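Local coordinates for putative oxidoreductase (Klebsiella pneumoniae subsp. pneumoniae MGH 78578, PDB 3E82) that probably catalyses an NAD(P)-dependent oxidation or reduction, as a Gfo/Idh/MocA-family enzyme with a Rossmann nucleotide-binding domain, at the interface of chains A and B. Residues are numbered along the deposited sequence; one frame, centred on the assembly and turned at random. Chains: chain A/B, Putative oxidoreductase.

The interface of chains A and B. Residues chain A 150, 218, 220, 225, 227; chain B 201, 203, 205, 214.
A:Lys225 lies over one face of the B:Trp214 indole, its methylene CG 3.5 Å from the centroid of the six-membered ring and shifted toward the rim. A lysine suits this place because its aliphatic stem can pack on an aromatic face while its amine reaches a polar group farther on. The chain bends at chi2 (-64°) to pass along the ring, then runs extended, carrying CE to 3.7 Å from CB of B:Ala203, whose methyl packs against the stem. At its end NZ donates to the amide oxygen OD1 of B:Asn201 at 2.9 Å, in the carbonyl plane and on a lone pair. The other half of that amide is used too: ND2 gives a nearly straight bond (173° at H) to OD1 of A:Asn220, 3.0 Å away. Asparagine fits here because it accepts and donates at once, and the two bonds, with lysine able only to donate, support this amide orientation. A:Asn220 OD1 also takes a bond from A:Lys225 NZ, from above its carbonyl plane, closing a triangle of polar groups. Tryptophan offers a broad face to the lysine and an edge to A:His150: the rings, 55° apart, meet edge to edge, indole NE1 in the imidazole plane and A:His150 CD2 in the indole plane. The contact joins strands 148-156, 214-220 and 225-231 of chain A to 197-203 and 214-220 of chain B, where the C-terminal alpha/beta domains pack sheet against sheet in a two-fold interface, plausibly the biological dimer.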
ATOM      1  N   HIS A 150      11.156   2.615   4.071  1.00 21.19           N
ATOM      2  CA  HIS A 150       9.778   2.636   3.586  1.00 19.81           C
ATOM      3  C   HIS A 150       9.130   3.984   3.919  1.00 19.27           C
ATOM      4  O   HIS A 150       8.938   4.316   5.089  1.00 19.13           O
ATOM      5  CB  HIS A 150       8.994   1.488   4.229  1.00 19.07           C
ATOM      6  CG  HIS A 150       7.572   1.381   3.772  1.00 21.17           C
ATOM      7  ND1 HIS A 150       6.602   2.295   4.130  1.00 22.12           N
ATOM      8  CD2 HIS A 150       6.944   0.441   3.028  1.00 19.22           C
ATOM      9  CE1 HIS A 150       5.438   1.917   3.633  1.00 21.32           C
ATOM     10  NE2 HIS A 150       5.618   0.794   2.960  1.00 22.00           N
ATOM     11  N   VAL A 218       4.247   3.835  -6.796  1.00 17.74           N
ATOM     12  CA  VAL A 218       5.471   3.468  -6.099  1.00 17.10           C
ATOM     13  C   VAL A 218       6.686   4.050  -6.806  1.00 18.49           C
ATOM     14  O   VAL A 218       6.826   3.925  -8.028  1.00 17.65           O
ATOM     15  CB  VAL A 218       5.630   1.933  -6.029  1.00 18.11           C
ATOM     16  CG1 VAL A 218       6.918   1.565  -5.290  1.00 14.84           C
ATOM     17  CG2 VAL A 218       4.419   1.317  -5.343  1.00 15.58           C
ATOM     18  N   ASN A 220      10.708   3.835  -6.948  1.00 17.49           N
ATOM     19  CA  ASN A 220      11.833   2.992  -6.545  1.00 16.94           C
ATOM     20  C   ASN A 220      13.138   3.770  -6.436  1.00 18.38           C
ATOM     21  O   ASN A 220      13.518   4.508  -7.351  1.00 18.18           O
ATOM     22  CB  ASN A 220      12.039   1.852  -7.546  1.00 17.99           C
ATOM     23  CG  ASN A 220      10.849   0.926  -7.630  1.00 19.57           C
ATOM     24  OD1 ASN A 220      10.460   0.303  -6.640  1.00 18.63           O
ATOM     25  ND2 ASN A 220      10.264   0.823  -8.817  1.00 20.73           N
ATOM     26  N   LYS A 225      11.929   2.380  -0.555  1.00 17.44           N
ATOM     27  CA  LYS A 225      10.726   2.474  -1.365  1.00 15.90           C
ATOM     28  C   LYS A 225       9.851   3.628  -0.915  1.00 16.71           C
ATOM     29  O   LYS A 225       9.785   3.952   0.271  1.00 16.40           O
ATOM     30  CB  LYS A 225       9.916   1.178  -1.274  1.00 16.05           C
ATOM     31  CG  LYS A 225      10.650  -0.085  -1.731  1.00 17.91           C
ATOM     32  CD  LYS A 225      11.011  -0.046  -3.209  1.00 15.59           C
ATOM     33  CE  LYS A 225      11.528  -1.398  -3.687  1.00 13.36           C
ATOM     34  NZ  LYS A 225      11.789  -1.414  -5.153  1.00 15.67           N
ATOM     35  N   ILE A 227       5.874   5.102  -1.362  1.00 16.66           N
ATOM     36  CA  ILE A 227       4.508   4.833  -1.780  1.00 16.88           C
ATOM     37  C   ILE A 227       3.664   6.101  -1.669  1.00 17.69           C
ATOM     38  O   ILE A 227       3.543   6.692  -0.585  1.00 16.69           O
ATOM     39  CB  ILE A 227       3.855   3.726  -0.919  1.00 16.41           C
ATOM     40  CG1 ILE A 227       4.540   2.383  -1.194  1.00 18.10           C
ATOM     41  CG2 ILE A 227       2.365   3.629  -1.232  1.00 16.51           C
ATOM     42  CD1 ILE A 227       3.891   1.209  -0.491  1.00 19.06           C
TER
ATOM     43  N   ASN B 201       6.306  -5.854  -6.499  1.00 17.68           N
ATOM     44  CA  ASN B 201       7.511  -5.083  -6.222  1.00 17.46           C
ATOM     45  C   ASN B 201       8.119  -5.777  -5.006  1.00 19.22           C
ATOM     46  O   ASN B 201       7.581  -5.679  -3.893  1.00 18.80           O
ATOM     47  CB  ASN B 201       7.147  -3.637  -5.891  1.00 16.17           C
ATOM     48  CG  ASN B 201       8.338  -2.703  -5.966  1.00 17.38           C
ATOM     49  OD1 ASN B 201       9.467  -3.072  -5.613  1.00 18.60           O
ATOM     50  ND2 ASN B 201       8.096  -1.482  -6.419  1.00 16.77           N
ATOM     51  N   ALA B 203      11.759  -6.589  -2.747  1.00 21.09           N
ATOM     52  CA  ALA B 203      13.107  -6.092  -2.518  1.00 22.67           C
ATOM     53  C   ALA B 203      13.762  -6.541  -1.215  1.00 23.26           C
ATOM     54  O   ALA B 203      13.102  -7.051  -0.304  1.00 23.69           O
ATOM     55  CB  ALA B 203      13.096  -4.549  -2.581  1.00 20.71           C
ATOM     56  N   LEU B 205      15.773  -4.800   1.606  1.00 27.52           N
ATOM     57  CA  LEU B 205      16.092  -3.479   2.145  1.00 28.94           C
ATOM     58  C   LEU B 205      16.904  -3.438   3.440  1.00 30.41           C
ATOM     59  O   LEU B 205      17.618  -2.468   3.693  1.00 31.16           O
ATOM     60  CB  LEU B 205      14.794  -2.688   2.341  1.00 25.91           C
ATOM     61  CG  LEU B 205      13.867  -2.585   1.122  1.00 26.36           C
ATOM     62  CD1 LEU B 205      12.599  -1.840   1.513  1.00 25.13           C
ATOM     63  CD2 LEU B 205      14.586  -1.871  -0.021  1.00 23.10           C
ATOM     64  N   TRP B 214      10.938  -7.266   1.876  1.00 20.74           N
ATOM     65  CA  TRP B 214       9.911  -6.268   1.622  1.00 20.45           C
ATOM     66  C   TRP B 214       9.198  -6.718   0.360  1.00 19.78           C
ATOM     67  O   TRP B 214       9.818  -6.874  -0.694  1.00 20.11           O
ATOM     68  CB  TRP B 214      10.546  -4.895   1.396  1.00 18.28           C
ATOM     69  CG  TRP B 214       9.569  -3.746   1.294  1.00 16.79           C
ATOM     70  CD1 TRP B 214       9.153  -2.925   2.311  1.00 16.00           C
ATOM     71  CD2 TRP B 214       8.971  -3.234   0.098  1.00 15.88           C
ATOM     72  NE1 TRP B 214       8.347  -1.930   1.817  1.00 14.78           N
ATOM     73  CE2 TRP B 214       8.218  -2.094   0.461  1.00 16.46           C
ATOM     74  CE3 TRP B 214       9.001  -3.624  -1.248  1.00 12.98           C
ATOM     75  CZ2 TRP B 214       7.504  -1.339  -0.473  1.00 15.04           C
ATOM     76  CZ3 TRP B 214       8.289  -2.874  -2.179  1.00 14.44           C
ATOM     77  CH2 TRP B 214       7.551  -1.743  -1.784  1.00 15.45           C
TER